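Local coordinates for aspartate aminotransferase, cytoplasmic (Schizosaccharomyces pombe 972h-, PDB 6JPK), which catalyses the pyridoxal 5'-phosphate-dependent exchange of an amino group between L-aspartate and 2-oxoglutarate, giving oxaloacetate and L-glutamate, and works as a homodimer, at residues M330-P344 / V394-R406. The protein carries 1 engineered substitution. Residues are numbered along the deposited sequence; the frame is centred on the assembly and turned at random.
Sequences MRKRLRDSLVALKTP and VEHVAQAFNHAVR
Met330 SD rests on the side chain of Val394 where two helices of the aminotransferase fold begin to pack, their axes 9.2 Å apart and crossing at -44°. One turn on, the Arg333 chain bends at chi2 and chi3, laying one guanidinium face over Val394 CG1, off centre. Its NH2 forms a salt bridge with Glu395 OE1 (3.0 Å), met nearly along the C-O axis with the two flat groups almost coplanar, while NH1 is held by Asn391. Leu334 is a knob in a hole made by Val394, Val397, Ala398 and Phe401; chi1 of -177° swings CG away from the backbone N and carries CD1 to Ala398 CA at 3.9 Å, while CD2 approaches the Phe401 ring. Ser337 OG comes very close to Glu395 OE2, at a modelled separation too short to be taken at face value, and Ser337 CB lies 3.5 Å from Ala398 CB, where the small alanine permits close approach. Leu338 CD2 then meets Phe401 CB at 3.9 Å, and Leu341 CD1 packs on Asn402 CB. At Lys342, with positive phi, the chain leaves helical conformation in a Schellman motif, and Leu341 O, in the plane of the Arg406 guanidinium, accepts a fairly straight bond from its NH2 (2.9 Å). Thr343 OG1 donates to Asn402 OD1 (2.8 Å), which also accepts from Arg406 NE. An alanine in place of Asn402 would probably leave the Thr343 hydroxyl and Arg406 NE without their shared acceptor and the guanidinium less firmly aimed at Leu341 O. Pro344 CD touches Arg406 CG and lies over one guanidinium face, toward its rim. The pair thus joins the C-terminal end of long helix 310-340 to helix 394-407, which also packs on helix 364-374 through Ala400, Phe401, His403 and Ala404, and on Leu376 of strand 376-377.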
loop_
_atom_site.group_PDB
_atom_site.type_symbol
_atom_site.label_atom_id
_atom_site.label_comp_id
_atom_site.label_asym_id
_atom_site.label_seq_id
_atom_site.Cartn_x
_atom_site.Cartn_y
_atom_site.Cartn_z
ATOM N N MET A 330 21.387 8.850 25.066
ATOM C CA MET A 330 20.557 10.017 25.339
ATOM C C MET A 330 19.661 9.786 26.555
ATOM O O MET A 330 19.427 10.712 27.335
ATOM C CB MET A 330 19.721 10.375 24.107
ATOM C CG MET A 330 20.526 11.027 22.959
ATOM S SD MET A 330 21.399 12.532 23.469
ATOM C CE MET A 330 23.081 11.958 23.738
ATOM N N ARG A 331 19.150 8.561 26.733
ATOM C CA ARG A 331 18.370 8.257 27.933
ATOM C C ARG A 331 19.221 8.416 29.186
ATOM O O ARG A 331 18.771 8.981 30.193
ATOM C CB ARG A 331 17.805 6.839 27.853
ATOM C CG ARG A 331 16.680 6.637 26.848
ATOM C CD ARG A 331 16.241 5.157 26.807
ATOM N NE ARG A 331 15.082 4.955 25.936
ATOM C CZ ARG A 331 13.828 5.262 26.274
ATOM N NH1 ARG A 331 13.563 5.800 27.458
ATOM N NH2 ARG A 331 12.835 5.045 25.421
ATOM N N LYS A 332 20.463 7.929 29.133
ATOM C CA LYS A 332 21.380 8.066 30.257
ATOM C C LYS A 332 21.722 9.526 30.524
ATOM O O LYS A 332 21.764 9.951 31.684
ATOM C CB LYS A 332 22.651 7.259 29.984
ATOM C CG LYS A 332 23.761 7.487 31.000
ATOM C CD LYS A 332 25.068 6.793 30.583
ATOM C CE LYS A 332 26.182 7.048 31.604
ATOM N NZ LYS A 332 27.525 6.592 31.128
ATOM N N ARG A 333 21.978 10.311 29.470
ATOM C CA ARG A 333 22.301 11.726 29.662
ATOM C C ARG A 333 21.136 12.461 30.311
ATOM O O ARG A 333 21.315 13.208 31.278
ATOM C CB ARG A 333 22.661 12.395 28.328
ATOM C CG ARG A 333 24.018 12.026 27.723
ATOM C CD ARG A 333 25.205 12.679 28.451
ATOM N NE ARG A 333 25.101 14.134 28.498
ATOM C CZ ARG A 333 25.381 14.934 27.473
ATOM N NH1 ARG A 333 25.781 14.412 26.318
ATOM N NH2 ARG A 333 25.263 16.255 27.599
ATOM N N LEU A 334 19.928 12.255 29.787
ATOM C CA LEU A 334 18.754 12.922 30.344
ATOM C C LEU A 334 18.550 12.550 31.812
ATOM O O LEU A 334 18.400 13.427 32.670
ATOM C CB LEU A 334 17.514 12.572 29.514
ATOM C CG LEU A 334 16.222 13.260 29.939
ATOM C CD1 LEU A 334 16.401 14.779 29.964
ATOM C CD2 LEU A 334 15.073 12.847 29.017
ATOM N N ARG A 335 18.568 11.248 32.119
ATOM C CA ARG A 335 18.396 10.808 33.502
ATOM C C ARG A 335 19.506 11.337 34.402
ATOM O O ARG A 335 19.238 11.820 35.512
ATOM C CB ARG A 335 18.350 9.281 33.576
ATOM C CG ARG A 335 18.212 8.746 35.013
ATOM C CD ARG A 335 19.140 7.573 35.282
ATOM N NE ARG A 335 19.125 7.128 36.675
ATOM C CZ ARG A 335 20.098 7.368 37.555
ATOM N NH1 ARG A 335 21.176 8.052 37.194
ATOM N NH2 ARG A 335 19.999 6.919 38.801
ATOM N N ASP A 336 20.763 11.264 33.941
ATOM C CA ASP A 336 21.876 11.716 34.773
ATOM C C ASP A 336 21.770 13.199 35.087
ATOM O O ASP A 336 22.151 13.629 36.178
ATOM C CB ASP A 336 23.214 11.414 34.099
ATOM C CG ASP A 336 23.576 9.935 34.165
ATOM O OD1 ASP A 336 22.825 9.160 34.802
ATOM O OD2 ASP A 336 24.608 9.549 33.581
ATOM N N SER A 337 21.267 14.005 34.148
ATOM C CA SER A 337 21.162 15.439 34.427
ATOM C C SER A 337 20.030 15.737 35.400
ATOM O O SER A 337 20.156 16.624 36.252
ATOM C CB SER A 337 20.959 16.227 33.139
ATOM O OG SER A 337 22.134 16.208 32.355
ATOM N N LEU A 338 18.910 15.018 35.273
ATOM C CA LEU A 338 17.803 15.185 36.205
ATOM C C LEU A 338 18.204 14.774 37.619
ATOM O O LEU A 338 17.790 15.408 38.597
ATOM C CB LEU A 338 16.599 14.374 35.724
ATOM C CG LEU A 338 15.987 14.834 34.404
ATOM C CD1 LEU A 338 14.933 13.837 33.933
ATOM C CD2 LEU A 338 15.378 16.213 34.574
ATOM N N VAL A 339 18.998 13.705 37.750
ATOM C CA VAL A 339 19.509 13.314 39.062
ATOM C C VAL A 339 20.430 14.401 39.609
ATOM O O VAL A 339 20.297 14.836 40.761
ATOM C CB VAL A 339 20.221 11.948 38.981
ATOM C CG1 VAL A 339 21.030 11.688 40.252
ATOM C CG2 VAL A 339 19.203 10.828 38.772
ATOM N N ALA A 340 21.356 14.880 38.772
ATOM C CA ALA A 340 22.312 15.898 39.207
ATOM C C ALA A 340 21.616 17.197 39.591
ATOM O O ALA A 340 22.044 17.889 40.524
ATOM C CB ALA A 340 23.333 16.156 38.100
ATOM N N LEU A 341 20.559 17.560 38.867
ATOM C CA LEU A 341 19.767 18.730 39.221
ATOM C C LEU A 341 18.845 18.473 40.401
ATOM O O LEU A 341 18.173 19.407 40.848
ATOM C CB LEU A 341 18.942 19.189 38.012
ATOM C CG LEU A 341 19.748 19.762 36.845
ATOM C CD1 LEU A 341 18.913 19.858 35.577
ATOM C CD2 LEU A 341 20.323 21.135 37.229
ATOM N N LYS A 342 18.777 17.229 40.885
ATOM C CA LYS A 342 17.936 16.863 42.030
ATOM C C LYS A 342 16.456 17.140 41.755
ATOM O O LYS A 342 15.711 17.560 42.645
ATOM C CB LYS A 342 18.390 17.584 43.305
ATOM C CG LYS A 342 19.836 17.318 43.732
ATOM C CD LYS A 342 20.265 18.353 44.770
ATOM C CE LYS A 342 21.644 18.062 45.338
ATOM N NZ LYS A 342 21.604 16.981 46.366
ATOM N N THR A 343 16.030 16.917 40.513
ATOM C CA THR A 343 14.630 17.112 40.153
ATOM C C THR A 343 13.748 16.211 41.016
ATOM O O THR A 343 14.051 15.019 41.166
ATOM C CB THR A 343 14.413 16.811 38.669
ATOM O OG1 THR A 343 15.332 17.589 37.886
ATOM C CG2 THR A 343 12.993 17.169 38.250
ATOM N N PRO A 344 12.683 16.741 41.623
ATOM C CA PRO A 344 11.816 15.903 42.458
ATOM C C PRO A 344 11.283 14.711 41.683
ATOM O O PRO A 344 11.002 14.798 40.485
ATOM C CB PRO A 344 10.685 16.858 42.865
ATOM C CG PRO A 344 11.301 18.222 42.795
ATOM C CD PRO A 344 12.279 18.163 41.648
ATOM N N VAL A 394 20.398 18.143 24.743
ATOM C CA VAL A 394 19.914 17.307 25.840
ATOM C C VAL A 394 19.997 18.040 27.179
ATOM O O VAL A 394 19.150 17.834 28.059
ATOM C CB VAL A 394 20.659 15.952 25.873
ATOM C CG1 VAL A 394 22.150 16.132 26.131
ATOM C CG2 VAL A 394 20.037 15.025 26.924
ATOM N N GLU A 395 20.979 18.924 27.353
ATOM C CA GLU A 395 21.045 19.694 28.591
ATOM C C GLU A 395 19.944 20.752 28.650
ATOM O O GLU A 395 19.367 21.001 29.714
ATOM C CB GLU A 395 22.425 20.339 28.726
ATOM C CG GLU A 395 23.031 20.165 30.101
ATOM C CD GLU A 395 23.231 18.699 30.472
ATOM O OE1 GLU A 395 23.665 17.902 29.606
ATOM O OE2 GLU A 395 22.949 18.348 31.639
ATOM N N HIS A 396 19.652 21.396 27.523
ATOM C CA HIS A 396 18.497 22.282 27.450
ATOM C C HIS A 396 17.210 21.545 27.830
ATOM O O HIS A 396 16.385 22.074 28.583
ATOM C CB HIS A 396 18.416 22.877 26.043
ATOM C CG HIS A 396 17.219 23.755 25.805
ATOM N ND1 HIS A 396 17.079 24.998 26.380
ATOM C CD2 HIS A 396 16.122 23.576 25.027
ATOM C CE1 HIS A 396 15.944 25.546 25.977
ATOM N NE2 HIS A 396 15.343 24.700 25.155
ATOM N N VAL A 397 17.041 20.304 27.357
ATOM C CA VAL A 397 15.839 19.529 27.671
ATOM C C VAL A 397 15.777 19.182 29.160
ATOM O O VAL A 397 14.726 19.321 29.805
ATOM C CB VAL A 397 15.773 18.263 26.797
ATOM C CG1 VAL A 397 14.620 17.333 27.261
ATOM C CG2 VAL A 397 15.616 18.651 25.331
ATOM N N ALA A 398 16.889 18.705 29.724
ATOM C CA ALA A 398 16.928 18.415 31.157
ATOM C C ALA A 398 16.605 19.653 31.993
ATOM O O ALA A 398 15.872 19.569 32.986
ATOM C CB ALA A 398 18.300 17.871 31.548
ATOM N N GLN A 399 17.159 20.803 31.616
ATOM C CA GLN A 399 16.902 22.025 32.369
ATOM C C GLN A 399 15.426 22.392 32.326
ATOM O O GLN A 399 14.865 22.843 33.330
ATOM C CB GLN A 399 17.755 23.169 31.820
ATOM C CG GLN A 399 19.255 23.022 32.074
ATOM C CD GLN A 399 19.678 23.515 33.450
ATOM O OE1 GLN A 399 18.929 24.228 34.129
ATOM N NE2 GLN A 399 20.888 23.141 33.867
ATOM N N ALA A 400 14.788 22.206 31.160
ATOM C CA ALA A 400 13.357 22.467 31.016
ATOM C C ALA A 400 12.538 21.565 31.922
ATOM O O ALA A 400 11.642 22.038 32.634
ATOM C CB ALA A 400 12.922 22.264 29.566
ATOM N N PHE A 401 12.804 20.252 31.869
ATOM C CA PHE A 401 12.082 19.306 32.713
ATOM C C PHE A 401 12.264 19.655 34.184
ATOM O O PHE A 401 11.295 19.680 34.956
ATOM C CB PHE A 401 12.552 17.870 32.446
ATOM C CG PHE A 401 12.092 17.289 31.116
ATOM C CD1 PHE A 401 11.490 18.078 30.148
ATOM C CD2 PHE A 401 12.254 15.938 30.853
ATOM C CE1 PHE A 401 11.075 17.538 28.932
ATOM C CE2 PHE A 401 11.843 15.387 29.634
ATOM C CZ PHE A 401 11.246 16.189 28.677
ATOM N N ASN A 402 13.506 19.919 34.592
ATOM C CA ASN A 402 13.777 20.259 35.983
ATOM C C ASN A 402 12.949 21.462 36.411
ATOM O O ASN A 402 12.272 21.434 37.446
ATOM C CB ASN A 402 15.267 20.534 36.172
ATOM C CG ASN A 402 15.603 21.023 37.570
ATOM O OD1 ASN A 402 15.449 20.292 38.545
ATOM N ND2 ASN A 402 16.069 22.262 37.673
ATOM N N HIS A 403 12.964 22.518 35.597
ATOM C CA HIS A 403 12.218 23.728 35.932
ATOM C C HIS A 403 10.716 23.451 35.975
ATOM O O HIS A 403 10.020 23.864 36.909
ATOM C CB HIS A 403 12.550 24.815 34.914
ATOM C CG HIS A 403 12.077 26.181 35.293
ATOM N ND1 HIS A 403 12.377 27.299 34.545
ATOM C CD2 HIS A 403 11.327 26.611 36.336
ATOM C CE1 HIS A 403 11.826 28.362 35.111
ATOM N NE2 HIS A 403 11.179 27.970 36.197
ATOM N N ALA A 404 10.203 22.747 34.967
ATOM C CA ALA A 404 8.768 22.485 34.876
ATOM C C ALA A 404 8.268 21.688 36.080
ATOM O O ALA A 404 7.231 22.014 36.672
ATOM C CB ALA A 404 8.456 21.746 33.572
ATOM N N VAL A 405 8.994 20.641 36.460
ATOM C CA VAL A 405 8.564 19.803 37.571
ATOM C C VAL A 405 8.642 20.565 38.892
ATOM O O VAL A 405 7.739 20.465 39.733
ATOM C CB VAL A 405 9.394 18.510 37.605
ATOM C CG1 VAL A 405 9.176 17.750 38.929
ATOM C CG2 VAL A 405 9.024 17.648 36.414
ATOM N N ARG A 406 9.712 21.338 39.099
ATOM C CA ARG A 406 9.841 22.112 40.329
ATOM C C ARG A 406 8.778 23.197 40.417
ATOM O O ARG A 406 8.281 23.502 41.506
ATOM C CB ARG A 406 11.229 22.747 40.416
ATOM C CG ARG A 406 12.335 21.783 40.759
ATOM C CD ARG A 406 13.679 22.468 40.640
ATOM N NE ARG A 406 14.791 21.596 41.029
ATOM C CZ ARG A 406 15.168 21.400 42.288
ATOM N NH1 ARG A 406 14.504 21.989 43.273
ATOM N NH2 ARG A 406 16.195 20.609 42.569
#